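Local coordinates for protein putative acyl-CoA thioester hydrolase HI0827 (Haemophilus influenzae, PDB 1YLI) that binds coenzyme A and probably hydrolyses a broad range of acyl-coenzyme A thioesters as a hexameric hotdog-fold enzyme, at residues 85-90 against 131-136; 56-61 against 119-124; 11-16 against 95-100. One frame throughout, in Å; residues are numbered along the deposited sequence.

The three contacts are spread over one five-stranded antiparallel hotdog sheet. Contacts 1 and 2 share a coenzyme A site and have centres about 11 Å apart. Residues 88-90 hold the 3'-phosphate, while segments 56-61 and 119-124 line the pantetheine arm and approach the ribose and adenine. They also join directly: S90 O meets A123 N at 2.8 Å and R131 N meets A123 O at 2.8 Å, both probable hydrogen bonds. Contact 3 sits farther along the sheet, its centre about 23 Å from that of contact 1 and about 20 Å from that of contact 2. F119 and V96 nevertheless pack together between contacts 2 and 3.

Contact 1: residues 85-90 against 131-136; sequences LKVGRS and RTIPRE. With COA (coenzyme A), chain H.
The guanidinium of R135 meets two consecutive backbone carbonyls, those of V87 and G88, where strand 77-87 of the hotdog sheet runs into the turn that holds the 3'-phosphate of coenzyme A. A single nitrogen, NH2, makes both bonds. The one to G88 O is 3.0 Å long and fairly straight at 164°, with the oxygen in the guanidinium plane, although the donor stands above the plane of the carbonyl; the one to V87 O is weak and bent. R135 NE is engaged too, donating to a water that also lies within hydrogen-bonding distance of R89 O and I133 O. One arginine edge thus ties the turn to the 131-136 loop both directly and through solvent.

R89 O also accepts from I133 N at 2.9 Å. The R89 side chain leaves the other segment at first, with CG anti to its backbone N (chi1 -163°), and then bends at chi3, which brings NH1 back to T132 OG1 at 3.1 Å in the guanidinium plane. NH2 of the same group has a weak bond to S130 OG. On the apolar side, I133 CD1 lies 3.7 Å from V87 CG1, and the two side chains cross obliquely.

On the ligand, G88 CA approaches phosphate oxygen O8A, to which R89 N gives a weak bond, and S90 grips O9A twice, through its backbone N at 3.0 Å and through OG at 2.9 Å.

Beyond this shell, L141 of helix 139-148 packs on both V87 and R135, and A123 lies against I133. R131 turns away, its guanidinium bonding through NE to V124 O, through NH1 to A54 O and through NH2 to R57 O.

Contact 2: residues 56-61 against 119-124; sequences GRVVTV and FTFVAV. With COA (coenzyme A), chain H.
V59 and V122 form an antiparallel hydrogen-bonded pair between strand 111-123 and strand 58-67, outermost in this chain, whose V61 is hydrogen-bonded through its backbone to the second subunit. V122 N donates to V59 O at 2.8 Å and V59 N to V122 O at 2.9 Å. V61 N to T120 O and V124 N to R57 O extend the ladder at its two ends. CA-H...O contacts supplement it, as from F121 CA to V59 O at 3.1 Å.

Apolar packing is sorted by sheet face. On one face V61 CG1 meets V122 CG2 at 3.5 Å, the side chains crossing at about a right angle, and V59 CG2 meets V124 CG1. On the other, V58 CB lies 4.3 Å from F121 CB.

Of the polar side chains, T60 lies alongside F121, its OG1 3.4 Å from CE1 and hydrogen-bonded to D43 OD1. R57 has V124 CG2 over one face of its guanidinium, which bonds to D125 O and forms a salt bridge with D32 of the second subunit.

Coenzyme A N4P donates to T60 O at 2.8 Å. These strands form one wall of a coenzyme A site of the hotdog fold, to which N67 of the second subunit also contributes a hydrogen bond.

Contact 3: residues 11-16 against 95-100; sequences QSKGVL and KVEVWV
S12 and K13 run across the outward face of strand 95-100 with no ladder between the backbones, the nearest CA atoms, those of S12 and E97, being 7.2 Å apart. This is the lead-in to the first strand of the hotdog sheet, 15-21, laid over the side of the sheet that faces away from helix 35-54.

E97 carries the polar part. Its OE1 accepts from K13 N at 2.8 Å and from W99 NE1 at 3.0 Å, the latter bond nearly straight at 177° and in the indole plane. The two donors come from opposite faces of the carboxylate plane, gripping one oxygen between them. Such a pairing would be expected to restrain rotation of the carboxylate and to fix the tilt of the indole. OE2 makes a salt bridge to R10.

W99 offers its flat surface to the lead-in. S12 CB sits over one face of the indole in a CH-pi contact, 3.7 Å from the centroid of the five-membered ring, and the Q11-S12 peptide lies by W99 CZ2, with S12 N at 3.4 Å. The rings of F4 and Y81 also meet this indole.

Two waters stitch the backbones and the charges together. One lies within hydrogen-bonding distance of both K13 O and K95 O; the other accepts from K13 NZ and donates to Q11 O and, at 2.6 Å, to E97 OE2.

Contact 1: residues 85-90 against 131-136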
loop_
_atom_site.group_PDB
_atom_site.type_symbol
_atom_site.label_atom_id
_atom_site.label_comp_id
_atom_site.label_asym_id
_atom_site.label_seq_id
_atom_site.Cartn_x
_atom_site.Cartn_y
_atom_site.Cartn_z
ATOM N N LEU B 85 3.139 30.228 12.329
ATOM C CA LEU B 85 3.597 31.031 13.456
ATOM C C LEU B 85 4.672 32.033 13.086
ATOM O O LEU B 85 4.860 33.035 13.781
ATOM C CB LEU B 85 4.150 30.128 14.569
ATOM C CG LEU B 85 3.198 29.114 15.187
ATOM C CD1 LEU B 85 3.954 28.486 16.366
ATOM C CD2 LEU B 85 1.890 29.748 15.616
ATOM N N LYS B 86 5.397 31.753 12.006
ATOM C CA LYS B 86 6.490 32.640 11.587
ATOM C C LYS B 86 6.787 32.408 10.118
ATOM O O LYS B 86 6.809 31.260 9.657
ATOM C CB LYS B 86 7.741 32.322 12.388
ATOM C CG LYS B 86 8.870 33.314 12.255
ATOM C CD LYS B 86 10.183 32.588 12.208
ATOM C CE LYS B 86 11.344 33.594 12.251
ATOM N NZ LYS B 86 12.633 32.862 12.494
ATOM N N VAL B 87 7.000 33.485 9.366
ATOM C CA VAL B 87 7.577 33.354 8.014
ATOM C C VAL B 87 8.841 34.211 7.968
ATOM O O VAL B 87 8.796 35.412 8.295
ATOM C CB VAL B 87 6.580 33.773 6.894
ATOM C CG1 VAL B 87 7.183 33.500 5.499
ATOM C CG2 VAL B 87 5.256 33.035 7.056
ATOM N N GLY B 88 9.959 33.606 7.603
ATOM C CA GLY B 88 11.229 34.314 7.498
ATOM C C GLY B 88 11.519 34.592 6.030
ATOM O O GLY B 88 10.602 34.861 5.262
ATOM N N ARG B 89 12.782 34.502 5.624
ATOM C CA ARG B 89 13.150 34.722 4.216
ATOM C C ARG B 89 12.710 33.527 3.388
ATOM O O ARG B 89 11.975 33.665 2.411
ATOM C CB ARG B 89 14.664 34.935 4.060
ATOM C CG ARG B 89 15.027 35.560 2.701
ATOM C CD ARG B 89 16.543 35.575 2.393
ATOM N NE ARG B 89 17.173 34.289 2.724
ATOM C CZ ARG B 89 17.153 33.184 1.972
ATOM N NH1 ARG B 89 16.518 33.149 0.794
ATOM N NH2 ARG B 89 17.778 32.096 2.412
ATOM N N SER B 90 13.192 32.351 3.785
ATOM C CA SER B 90 12.792 31.106 3.135
ATOM C C SER B 90 12.151 30.105 4.093
ATOM O O SER B 90 11.679 29.071 3.660
ATOM C CB SER B 90 13.984 30.468 2.433
ATOM O OG SER B 90 14.942 30.002 3.361
ATOM N N ARG B 131 15.071 29.126 -1.302
ATOM C CA ARG B 131 14.617 30.243 -2.145
ATOM C C ARG B 131 13.813 31.246 -1.336
ATOM O O ARG B 131 13.209 30.903 -0.334
ATOM C CB ARG B 131 13.824 29.784 -3.395
ATOM C CG ARG B 131 12.610 28.950 -3.090
ATOM C CD ARG B 131 11.709 28.639 -4.299
ATOM N NE ARG B 131 10.652 27.824 -3.744
ATOM C CZ ARG B 131 9.492 28.277 -3.288
ATOM N NH1 ARG B 131 9.160 29.563 -3.401
ATOM N NH2 ARG B 131 8.660 27.422 -2.706
ATOM N N THR B 132 13.819 32.493 -1.775
ATOM C CA THR B 132 13.104 33.536 -1.057
ATOM C C THR B 132 11.602 33.396 -1.297
ATOM O O THR B 132 11.140 33.374 -2.441
ATOM C CB THR B 132 13.628 34.923 -1.461
ATOM O OG1 THR B 132 15.047 34.961 -1.252
ATOM C CG2 THR B 132 12.985 36.021 -0.623
ATOM N N ILE B 133 10.845 33.255 -0.218
ATOM C CA ILE B 133 9.392 33.283 -0.324
ATOM C C ILE B 133 8.889 34.610 -0.912
ATOM O O ILE B 133 9.278 35.708 -0.452
ATOM C CB ILE B 133 8.716 32.986 1.019
ATOM C CG1 ILE B 133 9.090 31.583 1.478
ATOM C CG2 ILE B 133 7.215 33.179 0.906
ATOM C CD1 ILE B 133 8.900 31.363 2.947
ATOM N N PRO B 134 8.053 34.530 -1.963
ATOM C CA PRO B 134 7.646 35.790 -2.595
ATOM C C PRO B 134 6.689 36.606 -1.697
ATOM O O PRO B 134 5.689 36.094 -1.241
ATOM C CB PRO B 134 6.974 35.324 -3.897
ATOM C CG PRO B 134 6.511 33.949 -3.625
ATOM C CD PRO B 134 7.467 33.349 -2.630
ATOM N N ARG B 135 7.037 37.858 -1.443
ATOM C CA ARG B 135 6.296 38.734 -0.522
ATOM C C ARG B 135 5.401 39.763 -1.219
ATOM O O ARG B 135 4.578 40.419 -0.572
ATOM C CB ARG B 135 7.274 39.448 0.419
ATOM C CG ARG B 135 8.066 38.487 1.306
ATOM C CD ARG B 135 8.104 39.028 2.725
ATOM N NE ARG B 135 8.520 38.008 3.688
ATOM C CZ ARG B 135 8.123 37.975 4.960
ATOM N NH1 ARG B 135 7.286 38.891 5.437
ATOM N NH2 ARG B 135 8.563 37.029 5.760
ATOM N N GLU B 136 5.558 39.904 -2.530
ATOM C CA GLU B 136 4.721 40.813 -3.304
ATOM C C GLU B 136 3.567 40.009 -3.857
ATOM O O GLU B 136 3.791 38.992 -4.506
ATOM C CB GLU B 136 5.529 41.406 -4.469
ATOM C CG GLU B 136 5.216 42.893 -4.825
ATOM C CD GLU B 136 5.902 43.908 -3.879
ATOM O OE1 GLU B 136 6.530 43.447 -2.883
ATOM O OE2 GLU B 136 5.816 45.155 -4.137
HETATM N N1A COA H . 16.285 24.547 12.724
HETATM C C2A COA H . 15.389 25.570 12.473
HETATM N N3A COA H . 15.582 26.362 11.350
HETATM C C4A COA H . 16.623 26.117 10.490
HETATM C C5A COA H . 17.520 25.088 10.745
HETATM C C6A COA H . 17.343 24.297 11.865
HETATM N N6A COA H . 18.081 23.193 11.978
HETATM N N7A COA H . 18.449 25.050 9.762
HETATM C C8A COA H . 18.173 26.051 8.896
HETATM N N9A COA H . 17.052 26.717 9.330
HETATM C C1B COA H . 16.455 27.875 8.680
HETATM C C2B COA H . 17.430 29.048 8.573
HETATM O O2B COA H . 17.425 29.872 9.711
HETATM C C3B COA H . 16.975 29.760 7.308
HETATM O O3B COA H . 15.966 30.674 7.662
HETATM P P3B COA H . 15.495 31.998 6.889
HETATM O O7A COA H . 16.281 33.115 7.482
HETATM O O8A COA H . 14.040 32.208 7.193
HETATM O O9A COA H . 15.674 31.931 5.391
HETATM C C4B COA H . 16.400 28.619 6.470
HETATM O O4B COA H . 16.217 27.509 7.346
HETATM C C5B COA H . 17.332 28.236 5.320
HETATM O O5B COA H . 18.629 28.012 5.848
HETATM P P1A COA H . 19.939 28.237 4.962
HETATM O O1A COA H . 21.114 28.464 5.893
HETATM O O2A COA H . 19.767 29.386 3.998
HETATM O O3A COA H . 20.155 26.875 4.124
HETATM P P2A COA H . 20.848 25.598 4.822
HETATM O O4A COA H . 20.789 25.786 6.327
HETATM O O5A COA H . 22.250 25.378 4.342
HETATM O O6A COA H . 19.916 24.371 4.405
HETATM C CBP COA H . 18.120 23.238 3.486
HETATM C CCP COA H . 18.511 24.447 4.317
HETATM C CDP COA H . 16.617 23.086 3.533
HETATM C CEP COA H . 18.490 23.530 2.034
HETATM C CAP COA H . 18.850 21.968 4.011
HETATM O OAP COA H . 19.031 21.906 5.420
HETATM C C9P COA H . 18.351 20.644 3.471
HETATM O O9P COA H . 18.246 20.452 2.086
HETATM N N8P COA H . 18.036 19.687 4.332
HETATM C C7P COA H . 17.287 18.509 3.909
HETATM C C6P COA H . 15.800 18.739 4.074
HETATM C C5P COA H . 15.023 17.489 3.755
HETATM O O5P COA H . 15.111 16.951 2.638
HETATM N N4P COA H . 14.244 17.041 4.756
HETATM C C3P COA H . 13.309 15.936 4.674
HETATM C C2P COA H . 13.953 14.549 4.603
HETATM S S1P COA H . 15.712 14.517 5.014
HETATM O O HOH W 1 10.198 36.065 2.243
#

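Contact 2: residues 56-61 against 119-124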
loop_
_atom_site.group_PDB
_atom_site.type_symbol
_atom_site.label_atom_id
_atom_site.label_comp_id
_atom_site.label_asym_id
_atom_site.label_seq_id
_atom_site.Cartn_x
_atom_site.Cartn_y
_atom_site.Cartn_z
ATOM N N GLY B 56 5.367 27.279 -3.690
ATOM C CA GLY B 56 6.131 26.233 -4.351
ATOM C C GLY B 56 6.722 25.223 -3.369
ATOM O O GLY B 56 6.324 25.151 -2.192
ATOM N N ARG B 57 7.708 24.472 -3.857
ATOM C CA ARG B 57 8.273 23.359 -3.122
ATOM C C ARG B 57 8.811 23.757 -1.746
ATOM O O ARG B 57 9.413 24.818 -1.586
ATOM C CB ARG B 57 9.361 22.641 -3.944
ATOM C CG ARG B 57 9.897 21.438 -3.170
ATOM C CD ARG B 57 10.549 20.359 -4.000
ATOM N NE ARG B 57 11.871 20.748 -4.407
ATOM C CZ ARG B 57 12.938 19.950 -4.414
ATOM N NH1 ARG B 57 12.859 18.698 -3.999
ATOM N NH2 ARG B 57 14.099 20.431 -4.826
ATOM N N VAL B 58 8.589 22.887 -0.763
ATOM C CA VAL B 58 9.109 23.082 0.581
ATOM C C VAL B 58 9.673 21.771 1.078
ATOM O O VAL B 58 9.201 20.704 0.665
ATOM C CB VAL B 58 8.064 23.625 1.606
ATOM C CG1 VAL B 58 7.572 25.006 1.207
ATOM C CG2 VAL B 58 6.897 22.676 1.763
ATOM N N VAL B 59 10.685 21.843 1.945
ATOM C CA VAL B 59 11.206 20.660 2.642
ATOM C C VAL B 59 11.187 20.885 4.140
ATOM O O VAL B 59 11.218 22.032 4.617
ATOM C CB VAL B 59 12.663 20.303 2.207
ATOM C CG1 VAL B 59 12.697 19.888 0.723
ATOM C CG2 VAL B 59 13.624 21.478 2.451
ATOM N N THR B 60 11.153 19.787 4.887
ATOM C CA THR B 60 11.234 19.844 6.345
ATOM C C THR B 60 12.662 19.942 6.836
ATOM O O THR B 60 13.482 19.069 6.507
ATOM C CB THR B 60 10.610 18.566 6.953
ATOM O OG1 THR B 60 9.285 18.430 6.442
ATOM C CG2 THR B 60 10.551 18.672 8.486
ATOM N N VAL B 61 12.974 20.971 7.641
ATOM C CA VAL B 61 14.306 21.021 8.277
ATOM C C VAL B 61 14.320 20.721 9.789
ATOM O O VAL B 61 15.341 20.327 10.314
ATOM C CB VAL B 61 15.092 22.346 8.027
ATOM C CG1 VAL B 61 15.351 22.497 6.552
ATOM C CG2 VAL B 61 14.326 23.598 8.628
ATOM N N PHE B 119 6.564 22.437 13.193
ATOM C CA PHE B 119 7.435 22.036 12.118
ATOM C C PHE B 119 8.063 23.259 11.475
ATOM O O PHE B 119 7.370 24.258 11.245
ATOM C CB PHE B 119 6.629 21.262 11.066
ATOM C CG PHE B 119 6.294 19.855 11.478
ATOM C CD1 PHE B 119 5.285 19.608 12.407
ATOM C CD2 PHE B 119 6.981 18.789 10.951
ATOM C CE1 PHE B 119 4.987 18.304 12.813
ATOM C CE2 PHE B 119 6.676 17.505 11.337
ATOM C CZ PHE B 119 5.669 17.261 12.278
ATOM N N THR B 120 9.366 23.172 11.177
ATOM C CA THR B 120 10.027 24.188 10.377
ATOM C C THR B 120 10.290 23.681 8.972
ATOM O O THR B 120 10.993 22.669 8.786
ATOM C CB THR B 120 11.335 24.646 10.994
ATOM O OG1 THR B 120 11.066 25.028 12.340
ATOM C CG2 THR B 120 11.871 25.875 10.235
ATOM N N PHE B 121 9.703 24.377 7.998
ATOM C CA PHE B 121 9.877 24.046 6.597
ATOM C C PHE B 121 10.690 25.141 5.929
ATOM O O PHE B 121 10.726 26.287 6.404
ATOM C CB PHE B 121 8.541 23.963 5.876
ATOM C CG PHE B 121 7.590 22.952 6.442
ATOM C CD1 PHE B 121 7.645 21.620 6.029
ATOM C CD2 PHE B 121 6.595 23.331 7.342
ATOM C CE1 PHE B 121 6.752 20.698 6.527
ATOM C CE2 PHE B 121 5.683 22.399 7.845
ATOM C CZ PHE B 121 5.778 21.077 7.444
ATOM N N VAL B 122 11.346 24.793 4.820
ATOM C CA VAL B 122 12.156 25.745 4.062
ATOM C C VAL B 122 11.707 25.675 2.603
ATOM O O VAL B 122 11.572 24.585 2.046
ATOM C CB VAL B 122 13.670 25.453 4.167
ATOM C CG1 VAL B 122 14.470 26.379 3.232
ATOM C CG2 VAL B 122 14.181 25.661 5.591
ATOM N N ALA B 123 11.473 26.841 2.005
ATOM C CA ALA B 123 11.118 26.944 0.606
ATOM C C ALA B 123 12.381 26.685 -0.204
ATOM O O ALA B 123 13.411 27.330 0.029
ATOM C CB ALA B 123 10.525 28.363 0.308
ATOM N N VAL B 124 12.318 25.725 -1.131
ATOM C CA VAL B 124 13.492 25.346 -1.926
ATOM C C VAL B 124 13.185 25.399 -3.402
ATOM O O VAL B 124 12.021 25.388 -3.783
ATOM C CB VAL B 124 14.005 23.934 -1.589
ATOM C CG1 VAL B 124 14.717 23.935 -0.236
ATOM C CG2 VAL B 124 12.885 22.900 -1.630
HETATM N N1A COA H . 16.285 24.547 12.724
HETATM C C2A COA H . 15.389 25.570 12.473
HETATM N N3A COA H . 15.582 26.362 11.350
HETATM C C4A COA H . 16.623 26.117 10.490
HETATM C C5A COA H . 17.520 25.088 10.745
HETATM C C6A COA H . 17.343 24.297 11.865
HETATM N N6A COA H . 18.081 23.193 11.978
HETATM N N7A COA H . 18.449 25.050 9.762
HETATM C C8A COA H . 18.173 26.051 8.896
HETATM N N9A COA H . 17.052 26.717 9.330
HETATM C C1B COA H . 16.455 27.875 8.680
HETATM C C2B COA H . 17.430 29.048 8.573
HETATM O O2B COA H . 17.425 29.872 9.711
HETATM C C3B COA H . 16.975 29.760 7.308
HETATM O O3B COA H . 15.966 30.674 7.662
HETATM P P3B COA H . 15.495 31.998 6.889
HETATM O O7A COA H . 16.281 33.115 7.482
HETATM O O8A COA H . 14.040 32.208 7.193
HETATM O O9A COA H . 15.674 31.931 5.391
HETATM C C4B COA H . 16.400 28.619 6.470
HETATM O O4B COA H . 16.217 27.509 7.346
HETATM C C5B COA H . 17.332 28.236 5.320
HETATM O O5B COA H . 18.629 28.012 5.848
HETATM P P1A COA H . 19.939 28.237 4.962
HETATM O O1A COA H . 21.114 28.464 5.893
HETATM O O2A COA H . 19.767 29.386 3.998
HETATM O O3A COA H . 20.155 26.875 4.124
HETATM P P2A COA H . 20.848 25.598 4.822
HETATM O O4A COA H . 20.789 25.786 6.327
HETATM O O5A COA H . 22.250 25.378 4.342
HETATM O O6A COA H . 19.916 24.371 4.405
HETATM C CBP COA H . 18.120 23.238 3.486
HETATM C CCP COA H . 18.511 24.447 4.317
HETATM C CDP COA H . 16.617 23.086 3.533
HETATM C CEP COA H . 18.490 23.530 2.034
HETATM C CAP COA H . 18.850 21.968 4.011
HETATM O OAP COA H . 19.031 21.906 5.420
HETATM C C9P COA H . 18.351 20.644 3.471
HETATM O O9P COA H . 18.246 20.452 2.086
HETATM N N8P COA H . 18.036 19.687 4.332
HETATM C C7P COA H . 17.287 18.509 3.909
HETATM C C6P COA H . 15.800 18.739 4.074
HETATM C C5P COA H . 15.023 17.489 3.755
HETATM O O5P COA H . 15.111 16.951 2.638
HETATM N N4P COA H . 14.244 17.041 4.756
HETATM C C3P COA H . 13.309 15.936 4.674
HETATM C C2P COA H . 13.953 14.549 4.603
HETATM S S1P COA H . 15.712 14.517 5.014
#

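Contact 3: residues 11-16 against 95-100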
loop_
_atom_site.group_PDB
_atom_site.type_symbol
_atom_site.label_atom_id
_atom_site.label_comp_id
_atom_site.label_asym_id
_atom_site.label_seq_id
_atom_site.Cartn_x
_atom_site.Cartn_y
_atom_site.Cartn_z
ATOM N N GLN B 11 -9.972 23.718 22.430
ATOM C CA GLN B 11 -10.543 23.695 21.072
ATOM C C GLN B 11 -9.391 23.692 20.080
ATOM O O GLN B 11 -8.332 24.236 20.375
ATOM C CB GLN B 11 -11.437 24.924 20.815
ATOM C CG GLN B 11 -12.496 25.220 21.902
ATOM C CD GLN B 11 -13.165 26.586 21.704
ATOM O OE1 GLN B 11 -13.058 27.179 20.624
ATOM N NE2 GLN B 11 -13.844 27.093 22.744
ATOM N N SER B 12 -9.585 23.060 18.923
ATOM C CA SER B 12 -8.563 23.055 17.853
ATOM C C SER B 12 -8.216 24.465 17.391
ATOM O O SER B 12 -9.080 25.330 17.353
ATOM C CB SER B 12 -9.019 22.227 16.666
ATOM O OG SER B 12 -10.286 22.665 16.234
ATOM N N LYS B 13 -6.947 24.700 17.093
ATOM C CA LYS B 13 -6.500 25.986 16.592
ATOM C C LYS B 13 -5.985 25.830 15.172
ATOM O O LYS B 13 -5.326 24.826 14.846
ATOM C CB LYS B 13 -5.374 26.535 17.475
ATOM C CG LYS B 13 -5.850 27.210 18.744
ATOM C CD LYS B 13 -4.632 27.792 19.534
ATOM C CE LYS B 13 -4.939 28.056 21.037
ATOM N NZ LYS B 13 -4.755 26.846 21.957
ATOM N N GLY B 14 -6.260 26.817 14.320
ATOM C CA GLY B 14 -5.763 26.767 12.935
ATOM C C GLY B 14 -6.751 26.222 11.907
ATOM O O GLY B 14 -7.958 26.129 12.173
ATOM N N VAL B 15 -6.224 25.890 10.723
ATOM C CA VAL B 15 -7.065 25.378 9.621
ATOM C C VAL B 15 -6.914 23.894 9.496
ATOM O O VAL B 15 -5.834 23.384 9.715
ATOM C CB VAL B 15 -6.703 25.969 8.218
ATOM C CG1 VAL B 15 -7.243 27.262 8.131
ATOM C CG2 VAL B 15 -5.195 26.000 7.964
ATOM N N LEU B 16 -7.997 23.221 9.111
ATOM C CA LEU B 16 -7.951 21.786 8.896
ATOM C C LEU B 16 -7.074 21.512 7.674
ATOM O O LEU B 16 -7.325 22.074 6.618
ATOM C CB LEU B 16 -9.365 21.232 8.701
ATOM C CG LEU B 16 -9.275 19.723 8.491
ATOM C CD1 LEU B 16 -9.047 18.993 9.829
ATOM C CD2 LEU B 16 -10.504 19.226 7.834
ATOM N N LYS B 95 2.654 25.299 13.309
ATOM C CA LYS B 95 2.204 24.440 14.416
ATOM C C LYS B 95 1.056 23.525 13.979
ATOM O O LYS B 95 0.064 23.996 13.456
ATOM C CB LYS B 95 1.838 25.267 15.645
ATOM C CG LYS B 95 1.536 24.440 16.851
ATOM C CD LYS B 95 1.501 25.262 18.112
ATOM C CE LYS B 95 1.410 24.350 19.348
ATOM N NZ LYS B 95 1.211 25.215 20.569
ATOM N N VAL B 96 1.214 22.214 14.200
ATOM C CA VAL B 96 0.245 21.206 13.813
ATOM C C VAL B 96 -0.278 20.574 15.084
ATOM O O VAL B 96 0.516 20.158 15.951
ATOM C CB VAL B 96 0.851 20.091 12.922
ATOM C CG1 VAL B 96 -0.273 19.045 12.483
ATOM C CG2 VAL B 96 1.568 20.704 11.674
ATOM N N GLU B 97 -1.603 20.585 15.218
ATOM C CA GLU B 97 -2.303 19.903 16.316
ATOM C C GLU B 97 -2.970 18.709 15.686
ATOM O O GLU B 97 -3.531 18.832 14.586
ATOM C CB GLU B 97 -3.396 20.807 16.900
ATOM C CG GLU B 97 -2.915 21.923 17.795
ATOM C CD GLU B 97 -4.055 22.721 18.422
ATOM O OE1 GLU B 97 -5.231 22.607 17.967
ATOM O OE2 GLU B 97 -3.762 23.475 19.372
ATOM N N VAL B 98 -2.912 17.563 16.365
ATOM C CA VAL B 98 -3.594 16.346 15.915
ATOM C C VAL B 98 -4.777 16.107 16.812
ATOM O O VAL B 98 -4.630 16.002 18.033
ATOM C CB VAL B 98 -2.656 15.135 15.900
ATOM C CG1 VAL B 98 -3.388 13.824 15.402
ATOM C CG2 VAL B 98 -1.534 15.426 14.969
ATOM N N TRP B 99 -5.966 16.091 16.216
ATOM C CA TRP B 99 -7.193 15.815 16.912
ATOM C C TRP B 99 -7.801 14.504 16.410
ATOM O O TRP B 99 -7.697 14.170 15.202
ATOM C CB TRP B 99 -8.189 16.950 16.681
ATOM C CG TRP B 99 -7.791 18.172 17.461
ATOM C CD1 TRP B 99 -6.869 19.110 17.108
ATOM C CD2 TRP B 99 -8.307 18.559 18.733
ATOM N NE1 TRP B 99 -6.813 20.093 18.080
ATOM C CE2 TRP B 99 -7.655 19.744 19.104
ATOM C CE3 TRP B 99 -9.256 17.998 19.606
ATOM C CZ2 TRP B 99 -7.931 20.400 20.293
ATOM C CZ3 TRP B 99 -9.526 18.642 20.793
ATOM C CH2 TRP B 99 -8.880 19.837 21.121
ATOM N N VAL B 100 -8.467 13.790 17.324
ATOM C CA VAL B 100 -9.095 12.512 17.017
ATOM C C VAL B 100 -10.575 12.578 17.338
ATOM O O VAL B 100 -10.968 13.154 18.372
ATOM C CB VAL B 100 -8.417 11.376 17.839
ATOM C CG1 VAL B 100 -9.038 10.015 17.537
ATOM C CG2 VAL B 100 -6.944 11.320 17.478
HETATM O O HOH W 2 -5.679 24.062 20.997
HETATM O O HOH W 3 -2.605 24.304 14.780
#